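PDB 3LJE: zebrafish RNase5 from Danio rerio, which probably cleaves RNA, as a ribonuclease of the pancreatic ribonuclease and angiogenin family. Local coordinates for residues Ala21-Gln26 against Asn49-Ala54; Asp57-Val62 against Gln78-Val83; Phe74-Pro79 against Thr104-Leu109; Thr84-Ser89 against Arg99-Thr104. All coordinates share one frame; numbering follows the deposited sequence. Where two conformers were deposited one is given.

Contact 1: residues Ala21-Gln26 against Asn49-Ala54; sequences ADMSVQ and NTFIQA
Met-23 and Gln-53 carry a largely buried loop-to-strand contact, in which the loop between helix 8-18 and helix 28-34 lies against the end of strand 48-52. Three kinds of evidence support this reading. First, the amide of Gln-53 reaches along an extended chain and gives NE2 to Met-23 O, 2.7 Å away; the N-H...O angle of 143° is bent, and the donor sits above the carbonyl plane, 40° out of it. Second, Met-23 makes a Met-aromatic contact with Phe-51: SD is 4.6 Å from the ring centroid, CE touches CD2 at 3.7 Å, and CG rests against CB of Phe-51 at 3.8 Å. CG of Met-23 stands anti to its backbone N (chi1 -176°), which puts that methylene over the root of the aromatic side chain. Asn-49 ND2, hydrogen-bonded to Gln-17 O, lies over one face of the ring, near the rim. Third, Ala-21 CA lies 3.7 Å from Ala-54 N, just past the inverse gamma turn centred on Gln-53. Water 1 bridges this end, accepting from Ala-21 N and donating to Ala-54 O. Beyond the segments, Met-23 packs on Cys-28 and Ala-31 of helix 28-34. Such a loop, leading from the first helix to the second and packed against the end of strand 48-52, belongs to the pancreatic ribonuclease fold.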
loop_
_atom_site.group_PDB
_atom_site.type_symbol
_atom_site.label_atom_id
_atom_site.label_comp_id
_atom_site.label_asym_id
_atom_site.label_seq_id
_atom_site.Cartn_x
_atom_site.Cartn_y
_atom_site.Cartn_z
ATOM N N ALA A 21 -3.372 2.676 9.423
ATOM C CA ALA A 21 -2.789 2.354 10.753
ATOM C C ALA A 21 -3.598 1.355 11.531
ATOM O O ALA A 21 -3.046 0.714 12.429
ATOM C CB ALA A 21 -2.679 3.670 11.650
ATOM N N ASP A 22 -4.916 1.244 11.267
ATOM C CA ASP A 22 -5.737 0.365 12.109
ATOM C C ASP A 22 -6.002 -0.980 11.385
ATOM O O ASP A 22 -6.802 -1.821 11.821
ATOM C CB ASP A 22 -7.073 1.048 12.433
ATOM C CG ASP A 22 -7.512 1.990 11.341
ATOM O OD1 ASP A 22 -8.289 1.634 10.431
ATOM O OD2 ASP A 22 -7.023 3.153 11.378
ATOM N N MET A 23 -5.280 -1.210 10.290
ATOM C CA MET A 23 -5.501 -2.493 9.582
ATOM C C MET A 23 -5.101 -3.704 10.436
ATOM O O MET A 23 -4.229 -3.561 11.373
ATOM C CB MET A 23 -4.689 -2.505 8.311
ATOM C CG MET A 23 -4.892 -3.672 7.484
ATOM S SD MET A 23 -6.721 -3.936 6.978
ATOM C CE MET A 23 -6.392 -5.381 6.083
ATOM N N SER A 24 -5.654 -4.890 10.133
ATOM C CA SER A 24 -5.265 -6.067 10.915
ATOM C C SER A 24 -5.451 -7.269 10.011
ATOM O O SER A 24 -6.180 -7.165 8.985
ATOM C CB SER A 24 -6.109 -6.214 12.197
ATOM O OG SER A 24 -7.342 -6.792 11.824
ATOM N N VAL A 25 -4.866 -8.436 10.350
ATOM C CA VAL A 25 -5.003 -9.584 9.466
ATOM C C VAL A 25 -6.434 -10.081 9.201
ATOM O O VAL A 25 -6.852 -10.436 8.058
ATOM C CB VAL A 25 -4.110 -10.747 10.014
ATOM C CG1 VAL A 25 -2.592 -10.202 10.075
ATOM C CG2 VAL A 25 -4.607 -11.233 11.453
ATOM N N GLN A 26 -7.278 -9.943 10.193
ATOM C CA GLN A 26 -8.660 -10.448 9.984
ATOM C C GLN A 26 -9.487 -9.554 9.110
ATOM O O GLN A 26 -10.513 -10.004 8.616
ATOM C CB GLN A 26 -9.461 -10.541 11.273
ATOM C CG GLN A 26 -8.972 -9.606 12.290
ATOM C CD GLN A 26 -7.772 -10.241 12.937
ATOM O OE1 GLN A 26 -7.784 -11.481 13.068
ATOM N NE2 GLN A 26 -6.765 -9.469 13.342
ATOM N N ASN A 49 -1.844 -7.284 -1.607
ATOM C CA ASN A 49 -1.860 -5.851 -1.402
ATOM C C ASN A 49 -1.480 -5.621 0.068
ATOM O O ASN A 49 -2.125 -6.133 1.006
ATOM C CB ASN A 49 -3.284 -5.296 -1.638
ATOM C CG ASN A 49 -3.329 -3.782 -1.522
ATOM O OD1 ASN A 49 -3.050 -3.076 -2.497
ATOM N ND2 ASN A 49 -3.620 -3.263 -0.291
ATOM N N THR A 50 -0.426 -4.832 0.240
ATOM C CA THR A 50 -0.035 -4.540 1.581
ATOM C C THR A 50 -0.537 -3.191 2.098
ATOM O O THR A 50 -0.385 -2.140 1.456
ATOM C CB THR A 50 1.572 -4.535 1.602
ATOM O OG1 THR A 50 1.955 -5.823 1.175
ATOM C CG2 THR A 50 2.149 -4.120 3.057
ATOM N N PHE A 51 -0.970 -3.204 3.368
ATOM C CA PHE A 51 -1.327 -1.985 4.077
ATOM C C PHE A 51 -0.241 -1.655 5.122
ATOM O O PHE A 51 0.078 -2.493 5.977
ATOM C CB PHE A 51 -2.667 -2.200 4.837
ATOM C CG PHE A 51 -3.806 -2.429 3.879
ATOM C CD1 PHE A 51 -4.452 -1.288 3.299
ATOM C CD2 PHE A 51 -4.209 -3.742 3.533
ATOM C CE1 PHE A 51 -5.527 -1.505 2.348
ATOM C CE2 PHE A 51 -5.281 -3.932 2.626
ATOM C CZ PHE A 51 -5.920 -2.823 2.045
ATOM N N ILE A 52 0.316 -0.471 5.014
ATOM C CA ILE A 52 1.348 -0.045 5.947
ATOM C C ILE A 52 0.550 0.508 7.156
ATOM O O ILE A 52 -0.310 1.429 7.025
ATOM C CB ILE A 52 2.171 1.101 5.366
ATOM C CG1 ILE A 52 2.843 0.619 4.021
ATOM C CG2 ILE A 52 3.241 1.596 6.463
ATOM C CD1 ILE A 52 3.334 1.923 3.195
ATOM N N GLN A 53 0.896 0.009 8.353
ATOM C CA GLN A 53 0.191 0.481 9.601
ATOM C C GLN A 53 0.779 1.715 10.162
ATOM O O GLN A 53 1.407 1.710 11.210
ATOM C CB GLN A 53 0.175 -0.697 10.623
ATOM C CG GLN A 53 -0.669 -1.846 10.125
ATOM C CD GLN A 53 -0.454 -3.035 11.072
ATOM O OE1 GLN A 53 0.725 -3.503 11.166
ATOM N NE2 GLN A 53 -1.564 -3.579 11.740
ATOM N N ALA A 54 0.608 2.814 9.454
ATOM C CA ALA A 54 1.173 4.063 9.925
ATOM C C ALA A 54 0.408 5.216 9.362
ATOM O O ALA A 54 -0.469 5.027 8.535
ATOM C CB ALA A 54 2.640 4.163 9.538
HETATM O O HOH W 1 -3.150 5.734 8.757
#

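Contact 2: residues Asp57-Val62 against Gln78-Val83; sequences DRITTV and QPFPVV
Ile-59 and Phe-80 approach with their CA atoms 8.8 Å apart, and no hydrogen bond crosses directly between the segments, so side chains and one water bridge the helix and the strand. Phe-80 is the centre of the contact. The guanidinium of Arg-58 lies flat on its ring, with planes 6° apart and centres 4.2 Å apart. The cation-pi geometry is off-centre: CZ of Arg-58 is displaced 32° from the ring normal, and NH2 comes to 3.5 Å from Phe-80 CE2. The two side chains reach tip to tip, and the Arg-58 chain bends at chi3 (72°), which swings NE out of line with the preceding methylenes. Water 2, in the guanidinium plane at its edge, accepts from Arg-58 NH2 at 2.7 Å and donates to Pro-79 O at 2.7 Å, a bridge likely to limit rotation of the group. Apolar branches also reach the ring: Ile-59 CG1 meets Phe-80 CE2 at 4.0 Å, and Val-62 CG2 meets Phe-80 CZ at 4.0 Å. An alanine in place of Phe-80 would probably leave the Arg-58 guanidinium without its flat partner, freer to turn, and open a gap beside Ile-59 and Val-62. A sulfate ion, probably from the crystallisation liquor, lies about 4 Å from the Arg-58 side chain. Helix 56-60 thus packs against strand 80-89 through Phe-80, which also touches Ile-52 of strand 48-52 and Ile-107 of strand 97-112, while Val-62 reaches Leu-109.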
loop_
_atom_site.group_PDB
_atom_site.type_symbol
_atom_site.label_atom_id
_atom_site.label_comp_id
_atom_site.label_asym_id
_atom_site.label_seq_id
_atom_site.Cartn_x
_atom_site.Cartn_y
_atom_site.Cartn_z
ATOM N N ASP A 57 1.529 10.970 7.080
ATOM C CA ASP A 57 2.687 11.860 7.238
ATOM C C ASP A 57 4.008 11.074 7.525
ATOM O O ASP A 57 5.076 11.437 6.998
ATOM C CB ASP A 57 2.487 12.874 8.394
ATOM C CG ASP A 57 1.418 13.939 8.073
ATOM O OD1 ASP A 57 0.890 13.948 6.954
ATOM O OD2 ASP A 57 1.109 14.769 8.963
ATOM N N ARG A 58 3.945 10.068 8.376
ATOM C CA ARG A 58 5.163 9.360 8.706
ATOM C C ARG A 58 5.646 8.569 7.487
ATOM O O ARG A 58 6.832 8.478 7.227
ATOM C CB ARG A 58 4.943 8.377 9.879
ATOM C CG ARG A 58 6.378 7.998 10.452
ATOM C CD ARG A 58 6.369 7.382 11.868
ATOM N NE ARG A 58 5.827 6.023 11.761
ATOM C CZ ARG A 58 6.607 4.947 11.612
ATOM N NH1 ARG A 58 7.986 5.028 11.528
ATOM N NH2 ARG A 58 6.039 3.760 11.590
ATOM N N ILE A 59 4.715 7.962 6.779
ATOM C CA ILE A 59 5.114 7.163 5.598
ATOM C C ILE A 59 5.733 8.142 4.570
ATOM O O ILE A 59 6.727 7.774 3.901
ATOM C CB ILE A 59 3.885 6.492 4.988
ATOM C CG1 ILE A 59 3.388 5.392 5.962
ATOM C CG2 ILE A 59 4.201 5.790 3.642
ATOM C CD1 ILE A 59 1.973 4.891 5.557
ATOM N N THR A 60 5.174 9.337 4.467
ATOM C CA THR A 60 5.700 10.314 3.477
ATOM C C THR A 60 7.184 10.676 3.754
ATOM O O THR A 60 7.930 11.042 2.823
ATOM C CB THR A 60 4.722 11.526 3.433
ATOM O OG1 THR A 60 3.479 11.032 2.924
ATOM C CG2 THR A 60 5.234 12.702 2.498
ATOM N N THR A 61 7.618 10.600 5.024
ATOM C CA THR A 61 9.049 10.868 5.342
ATOM C C THR A 61 9.988 9.902 4.602
ATOM O O THR A 61 11.155 10.223 4.435
ATOM C CB THR A 61 9.393 10.744 6.905
ATOM O OG1 THR A 61 9.213 9.392 7.355
ATOM C CG2 THR A 61 8.492 11.746 7.704
ATOM N N VAL A 62 9.481 8.735 4.190
ATOM C CA VAL A 62 10.344 7.844 3.383
ATOM C C VAL A 62 10.719 8.541 2.044
ATOM O O VAL A 62 11.821 8.291 1.466
ATOM C CB VAL A 62 9.641 6.508 3.090
ATOM C CG1 VAL A 62 10.549 5.547 2.220
ATOM C CG2 VAL A 62 9.451 5.810 4.461
ATOM N N GLN A 78 14.211 2.132 8.501
ATOM C CA GLN A 78 13.831 1.244 9.650
ATOM C C GLN A 78 12.577 0.430 9.239
ATOM O O GLN A 78 11.828 0.869 8.315
ATOM C CB GLN A 78 13.394 2.097 10.893
ATOM C CG GLN A 78 12.273 3.125 10.587
ATOM C CD GLN A 78 12.151 4.169 11.678
ATOM O OE1 GLN A 78 11.430 3.935 12.660
ATOM N NE2 GLN A 78 12.856 5.305 11.545
ATOM N N PRO A 79 12.352 -0.722 9.849
ATOM C CA PRO A 79 11.156 -1.536 9.507
ATOM C C PRO A 79 9.867 -0.729 9.774
ATOM O O PRO A 79 9.855 0.237 10.583
ATOM C CB PRO A 79 11.214 -2.732 10.518
ATOM C CG PRO A 79 12.724 -2.834 10.901
ATOM C CD PRO A 79 13.162 -1.369 10.944
ATOM N N PHE A 80 8.844 -1.057 9.016
ATOM C CA PHE A 80 7.520 -0.457 9.299
ATOM C C PHE A 80 6.661 -1.628 9.538
ATOM O O PHE A 80 6.875 -2.731 9.012
ATOM C CB PHE A 80 6.887 0.319 8.063
ATOM C CG PHE A 80 7.224 1.755 8.037
ATOM C CD1 PHE A 80 8.577 2.224 7.866
ATOM C CD2 PHE A 80 6.215 2.726 8.163
ATOM C CE1 PHE A 80 8.832 3.555 7.801
ATOM C CE2 PHE A 80 6.516 4.039 8.095
ATOM C CZ PHE A 80 7.819 4.490 7.904
ATOM N N PRO A 81 5.605 -1.428 10.365
ATOM C CA PRO A 81 4.630 -2.482 10.565
ATOM C C PRO A 81 3.721 -2.588 9.368
ATOM O O PRO A 81 3.182 -1.583 8.903
ATOM C CB PRO A 81 3.845 -2.055 11.797
ATOM C CG PRO A 81 3.875 -0.554 11.746
ATOM C CD PRO A 81 4.970 -0.168 10.787
ATOM N N VAL A 82 3.478 -3.771 8.869
ATOM C CA VAL A 82 2.577 -3.929 7.735
ATOM C C VAL A 82 1.692 -5.143 7.869
ATOM O O VAL A 82 2.025 -6.103 8.556
ATOM C CB VAL A 82 3.310 -4.092 6.334
ATOM C CG1 VAL A 82 4.303 -2.818 6.097
ATOM C CG2 VAL A 82 4.087 -5.497 6.259
ATOM N N VAL A 83 0.547 -5.087 7.172
ATOM C CA VAL A 83 -0.308 -6.262 7.051
ATOM C C VAL A 83 -0.428 -6.528 5.568
ATOM O O VAL A 83 -0.873 -5.625 4.803
ATOM C CB VAL A 83 -1.739 -6.028 7.631
ATOM C CG1 VAL A 83 -2.728 -7.152 6.998
ATOM C CG2 VAL A 83 -1.648 -6.017 9.146
HETATM O O HOH W 2 8.246 2.172 11.524
#

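Contact 3: residues Phe74-Pro79 against Thr104-Leu109; sequences FKSNQP and TRYIVL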
loop_
_atom_site.group_PDB
_atom_site.type_symbol
_atom_site.label_atom_id
_atom_site.label_comp_id
_atom_site.label_asym_id
_atom_site.label_seq_id
_atom_site.Cartn_x
_atom_site.Cartn_y
_atom_site.Cartn_z
ATOM N N PHE A 74 12.582 4.332 -3.057
ATOM C CA PHE A 74 13.161 4.897 -1.803
ATOM C C PHE A 74 12.801 3.944 -0.665
ATOM O O PHE A 74 11.583 3.571 -0.517
ATOM C CB PHE A 74 12.548 6.264 -1.563
ATOM C CG PHE A 74 12.964 7.244 -2.573
ATOM C CD1 PHE A 74 14.206 7.880 -2.429
ATOM C CD2 PHE A 74 12.204 7.381 -3.759
ATOM C CE1 PHE A 74 14.760 8.713 -3.505
ATOM C CE2 PHE A 74 12.712 8.185 -4.875
ATOM C CZ PHE A 74 14.014 8.859 -4.710
ATOM N N LYS A 75 13.828 3.560 0.137
ATOM C CA LYS A 75 13.597 2.505 1.126
ATOM C C LYS A 75 13.614 3.183 2.539
ATOM O O LYS A 75 14.418 4.068 2.805
ATOM C CB LYS A 75 14.724 1.469 1.035
ATOM C CG LYS A 75 14.606 0.281 1.959
ATOM C CD LYS A 75 15.577 -0.836 1.462
ATOM C CE LYS A 75 15.305 -2.128 2.186
ATOM N NZ LYS A 75 16.280 -3.200 1.810
ATOM N N SER A 76 12.707 2.753 3.418
ATOM C CA SER A 76 12.690 3.305 4.759
ATOM C C SER A 76 14.062 2.964 5.429
ATOM O O SER A 76 14.675 1.947 5.071
ATOM C CB SER A 76 11.531 2.664 5.585
ATOM O OG SER A 76 11.589 1.257 5.640
ATOM N N ASN A 77 14.419 3.773 6.437
ATOM C CA ASN A 77 15.706 3.568 7.163
ATOM C C ASN A 77 15.433 2.646 8.399
ATOM O O ASN A 77 16.362 2.311 9.179
ATOM C CB ASN A 77 16.292 4.910 7.569
ATOM C CG ASN A 77 15.413 5.712 8.566
ATOM O OD1 ASN A 77 14.478 5.175 9.204
ATOM N ND2 ASN A 77 15.723 6.963 8.703
ATOM N N GLN A 78 14.211 2.132 8.501
ATOM C CA GLN A 78 13.831 1.244 9.650
ATOM C C GLN A 78 12.577 0.430 9.239
ATOM O O GLN A 78 11.828 0.869 8.315
ATOM C CB GLN A 78 13.394 2.097 10.893
ATOM C CG GLN A 78 12.273 3.125 10.587
ATOM C CD GLN A 78 12.151 4.169 11.678
ATOM O OE1 GLN A 78 11.430 3.935 12.660
ATOM N NE2 GLN A 78 12.856 5.305 11.545
ATOM N N PRO A 79 12.352 -0.722 9.849
ATOM C CA PRO A 79 11.156 -1.536 9.507
ATOM C C PRO A 79 9.867 -0.729 9.774
ATOM O O PRO A 79 9.855 0.237 10.583
ATOM C CB PRO A 79 11.214 -2.732 10.518
ATOM C CG PRO A 79 12.724 -2.834 10.901
ATOM C CD PRO A 79 13.162 -1.369 10.944
ATOM N N THR A 104 7.005 -7.215 9.779
ATOM C CA THR A 104 7.641 -5.940 9.797
ATOM C C THR A 104 8.740 -6.006 8.712
ATOM O O THR A 104 9.420 -7.002 8.574
ATOM C CB THR A 104 8.224 -5.611 11.220
ATOM O OG1 THR A 104 9.342 -6.466 11.519
ATOM C CG2 THR A 104 7.164 -5.888 12.322
ATOM N N ARG A 105 8.897 -4.940 7.992
ATOM C CA ARG A 105 9.850 -4.919 6.948
ATOM C C ARG A 105 10.191 -3.532 6.529
ATOM O O ARG A 105 9.478 -2.575 6.777
ATOM C CB ARG A 105 9.265 -5.697 5.752
ATOM C CG ARG A 105 7.991 -5.158 5.212
ATOM C CD ARG A 105 7.449 -6.043 4.010
ATOM N NE ARG A 105 8.418 -5.959 2.883
ATOM C CZ ARG A 105 8.255 -5.302 1.713
ATOM N NH1 ARG A 105 7.115 -4.657 1.460
ATOM N NH2 ARG A 105 9.226 -5.313 0.775
ATOM N N TYR A 106 11.348 -3.411 5.849
ATOM C CA TYR A 106 11.757 -2.157 5.288
ATOM C C TYR A 106 10.842 -1.954 4.054
ATOM O O TYR A 106 10.861 -2.809 3.149
ATOM C CB TYR A 106 13.265 -2.231 4.838
ATOM C CG TYR A 106 14.147 -2.213 6.090
ATOM C CD1 TYR A 106 14.564 -1.064 6.623
ATOM C CD2 TYR A 106 14.475 -3.437 6.744
ATOM C CE1 TYR A 106 15.315 -1.021 7.819
ATOM C CE2 TYR A 106 15.246 -3.439 7.957
ATOM C CZ TYR A 106 15.658 -2.217 8.463
ATOM O OH TYR A 106 16.487 -2.184 9.561
ATOM N N ILE A 107 10.128 -0.850 3.972
ATOM C CA ILE A 107 9.216 -0.657 2.890
ATOM C C ILE A 107 9.947 0.158 1.805
ATOM O O ILE A 107 10.748 1.036 2.124
ATOM C CB ILE A 107 7.934 0.052 3.345
ATOM C CG1 ILE A 107 8.252 1.413 4.052
ATOM C CG2 ILE A 107 7.146 -0.908 4.291
ATOM C CD1 ILE A 107 7.032 2.300 4.340
ATOM N N VAL A 108 9.562 -0.130 0.559
ATOM C CA VAL A 108 10.162 0.519 -0.608
ATOM C C VAL A 108 9.018 1.195 -1.363
ATOM O O VAL A 108 8.074 0.513 -1.752
ATOM C CB VAL A 108 10.809 -0.547 -1.475
ATOM C CG1 VAL A 108 11.410 0.182 -2.744
ATOM C CG2 VAL A 108 11.953 -1.250 -0.624
ATOM N N LEU A 109 9.168 2.489 -1.576
ATOM C CA LEU A 109 8.147 3.311 -2.228
ATOM C C LEU A 109 8.628 4.017 -3.481
ATOM O O LEU A 109 9.831 4.308 -3.581
ATOM C CB LEU A 109 7.755 4.420 -1.275
ATOM C CG LEU A 109 7.315 4.014 0.176
ATOM C CD1 LEU A 109 6.888 5.324 0.983
ATOM C CD2 LEU A 109 6.247 2.901 0.112
HETATM O O HOH W 3 17.121 0.212 10.795
#
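Phe-74 and Leu-109 form an antiparallel hydrogen-bonded pair between segments whose end-to-end directions differ by 170°. Of the backbone bonds, Phe-74 N reaches Leu-109 O at 2.8 Å and Leu-109 N returns to Phe-74 O at 2.9 Å. Next along, Lys-75 and Val-108 make a non-hydrogen-bonded pair, followed by Ser-76 N to Ile-107 O at 2.9 Å. Here a side chain takes over from the backbone. Ser-76 OG, held between its own backbone N and carbonyl carbon (chi1 56°), accepts from Ile-107 N at 3.1 Å with a bent N-H...O angle of 145°, and donates to Gln-78 O at 2.7 Å. An alanine at Ser-76 would probably leave Ile-107 N and Gln-78 O without these mates and the turn towards Pro-79 less firmly fixed. The remaining polar link is water 3, which lies in the plane of the Tyr-106 ring, joined to Tyr-106 OH, and donates to Asn-77 O. Aromatic and apolar contacts centre on Tyr-106. Pro-79 runs side by side with it, N lying 3.6 Å above the ring plane towards the rim and CD 3.6 Å from Tyr-106 CZ, while Pro-79 CG makes an off-centre CH-pi contact. Lys-75, fully extended, brings CE against Tyr-106 CB. The pairing marks where strand 73-76 joins strand 97-112, a long strand interrupted by a bulge or short loop, in the antiparallel sheet of the pancreatic ribonuclease fold.

Contact 4: residues Thr84-Ser89 against Arg99-Thr104; sequences TCKLKS and RGTSST
Thr-84 and Thr-101 stand opposite each other on one face of the sheet, as do Lys-86 and Arg-99, while Cys-85, in a non-hydrogen-bonded pair with Gly-100, turns its side chain to the other face. Backbone bonds fix this register: Thr-84 N to Thr-101 O and Thr-101 N to Thr-84 O are both 2.9 Å, and Lys-86 and Arg-99 exchange a similar couple. Thr-84 OG1 stands anti to its carbonyl carbon (chi1 -61°), where it meets water 4 at 2.8 Å; that water also reaches Thr-101 O and Ser-103 OG, and Thr-84 OG1 bonds Thr-50 OG1 on the next strand. Lys-86 crosses towards Thr-101, its CE 4.2 Å from Thr-101 OG1. The two strands, at 153° between their directions, are the arms of the beta hairpin 80-89 and 97-112, and a classic bulge follows where Lys-88 and Ser-89 both face Gln-97. Gly-100 brings its CA to 3.3 Å from Thr-84 O, a CA-H...O contact. Cys-85 SG, opposite in face to the threonines, forms a disulfide with Cys-28 and so ties the hairpin to helix 28-34. Lys-88 and Arg-99 lean together from neighbouring strands, but the modelled approach of these like charges is too close to be reliable, and their tips are doubtful.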
loop_
_atom_site.group_PDB
_atom_site.type_symbol
_atom_site.label_atom_id
_atom_site.label_comp_id
_atom_site.label_asym_id
_atom_site.label_seq_id
_atom_site.Cartn_x
_atom_site.Cartn_y
_atom_site.Cartn_z
ATOM N N THR A 84 0.015 -7.700 5.128
ATOM C CA THR A 84 -0.108 -8.096 3.726
ATOM C C THR A 84 -1.286 -9.020 3.472
ATOM O O THR A 84 -1.430 -10.080 4.171
ATOM C CB THR A 84 1.182 -8.790 3.236
ATOM O OG1 THR A 84 2.255 -7.834 3.362
ATOM C CG2 THR A 84 1.039 -9.192 1.782
ATOM N N CYS A 85 -2.160 -8.651 2.493
ATOM C CA CYS A 85 -3.357 -9.463 2.206
ATOM C C CYS A 85 -3.064 -10.246 0.927
ATOM O O CYS A 85 -2.748 -9.612 -0.032
ATOM C CB CYS A 85 -4.593 -8.538 1.949
ATOM S SG CYS A 85 -4.991 -7.652 3.498
ATOM N N LYS A 86 -3.121 -11.583 0.949
ATOM C CA LYS A 86 -2.836 -12.386 -0.253
ATOM C C LYS A 86 -4.064 -13.184 -0.620
ATOM O O LYS A 86 -4.655 -13.833 0.207
ATOM C CB LYS A 86 -1.694 -13.395 -0.036
ATOM C CG LYS A 86 -0.490 -12.738 0.529
ATOM C CD LYS A 86 0.668 -13.745 0.885
ATOM C CE LYS A 86 1.404 -13.124 2.146
ATOM N NZ LYS A 86 2.785 -12.632 1.726
ATOM N N LEU A 87 -4.378 -13.156 -1.876
ATOM C CA LEU A 87 -5.546 -13.799 -2.400
ATOM C C LEU A 87 -5.417 -15.302 -2.251
ATOM O O LEU A 87 -4.401 -15.884 -2.692
ATOM C CB LEU A 87 -5.651 -13.436 -3.823
ATOM C CG LEU A 87 -6.912 -13.970 -4.475
ATOM C CD1 LEU A 87 -8.159 -13.223 -3.895
ATOM C CD2 LEU A 87 -6.806 -13.685 -6.021
ATOM N N LYS A 88 -6.404 -15.910 -1.609
ATOM C CA LYS A 88 -6.389 -17.345 -1.364
ATOM C C LYS A 88 -7.292 -17.878 -2.457
ATOM O O LYS A 88 -6.915 -18.794 -3.086
ATOM C CB LYS A 88 -6.934 -17.681 0.018
ATOM C CG LYS A 88 -6.430 -19.011 0.620
ATOM C CD LYS A 88 -4.814 -19.190 0.787
ATOM C CE LYS A 88 -4.506 -20.231 1.914
ATOM N NZ LYS A 88 -3.113 -20.203 2.450
ATOM N N SER A 89 -8.475 -17.298 -2.711
ATOM C CA SER A 89 -9.330 -17.793 -3.819
ATOM C C SER A 89 -10.281 -16.739 -4.425
ATOM O O SER A 89 -10.447 -15.663 -3.860
ATOM C CB SER A 89 -10.130 -19.017 -3.359
ATOM O OG SER A 89 -11.002 -18.716 -2.294
ATOM N N ARG A 99 -5.871 -14.032 2.848
ATOM C CA ARG A 99 -5.327 -14.472 4.116
ATOM C C ARG A 99 -4.433 -13.311 4.454
ATOM O O ARG A 99 -3.760 -12.781 3.572
ATOM C CB ARG A 99 -4.503 -15.742 3.894
ATOM C CG ARG A 99 -3.596 -16.200 5.049
ATOM C CD ARG A 99 -4.342 -16.686 6.363
ATOM N NE ARG A 99 -5.227 -17.889 6.254
ATOM C CZ ARG A 99 -5.116 -18.899 5.359
ATOM N NH1 ARG A 99 -4.151 -18.899 4.434
ATOM N NH2 ARG A 99 -5.987 -19.928 5.390
ATOM N N GLY A 100 -4.384 -12.887 5.686
ATOM C CA GLY A 100 -3.526 -11.755 6.017
ATOM C C GLY A 100 -2.327 -12.179 6.888
ATOM O O GLY A 100 -2.453 -13.119 7.680
ATOM N N THR A 101 -1.191 -11.508 6.730
ATOM C CA THR A 101 -0.016 -11.763 7.556
ATOM C C THR A 101 0.519 -10.434 8.059
ATOM O O THR A 101 0.592 -9.458 7.299
ATOM C CB THR A 101 1.091 -12.394 6.719
ATOM O OG1 THR A 101 0.641 -13.640 6.217
ATOM C CG2 THR A 101 2.340 -12.631 7.607
ATOM N N SER A 102 0.797 -10.311 9.344
ATOM C CA SER A 102 1.325 -9.027 9.728
ATOM C C SER A 102 2.840 -9.266 9.908
ATOM O O SER A 102 3.276 -10.344 10.406
ATOM C CB SER A 102 0.687 -8.527 11.009
ATOM O OG SER A 102 1.398 -8.971 12.135
ATOM N N SER A 103 3.631 -8.314 9.444
ATOM C CA SER A 103 5.030 -8.526 9.615
ATOM C C SER A 103 5.682 -7.213 9.649
ATOM O O SER A 103 5.013 -6.145 9.602
ATOM C CB SER A 103 5.603 -9.351 8.480
ATOM O OG SER A 103 5.566 -8.513 7.364
ATOM N N THR A 104 7.005 -7.215 9.779
ATOM C CA THR A 104 7.641 -5.940 9.797
ATOM C C THR A 104 8.740 -6.006 8.712
ATOM O O THR A 104 9.420 -7.002 8.574
ATOM C CB THR A 104 8.224 -5.611 11.220
ATOM O OG1 THR A 104 9.342 -6.466 11.519
ATOM C CG2 THR A 104 7.164 -5.888 12.322
HETATM O O HOH W 4 3.328 -9.071 5.650
#

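How the contacts relate
From the N terminus, contact 1 closes first: the chain leaves helix 8-18, forms helix 28-34 and returns as strand 48-52. Helix 56-60 follows, and contact 2 brings it to strand 80-89, closing a loop that contains strands 67-70 and 73-76. Contact 3 opens at 74-79, just before contact 2 has closed at 78-83, so the two loops overlap at the shared Gln-78 and Pro-79, and it spans to strand 97-112. Within that span lies contact 4, the hairpin 80-89 with 97-112, which shares Thr-104 with contact 3. Strand 80-89 pairs with 48-52 and with 97-112, so contacts 1, 2 and 4 meet along it, and Ile-52 CD1 touches Ile-107 CD1 between contacts 1 and 3.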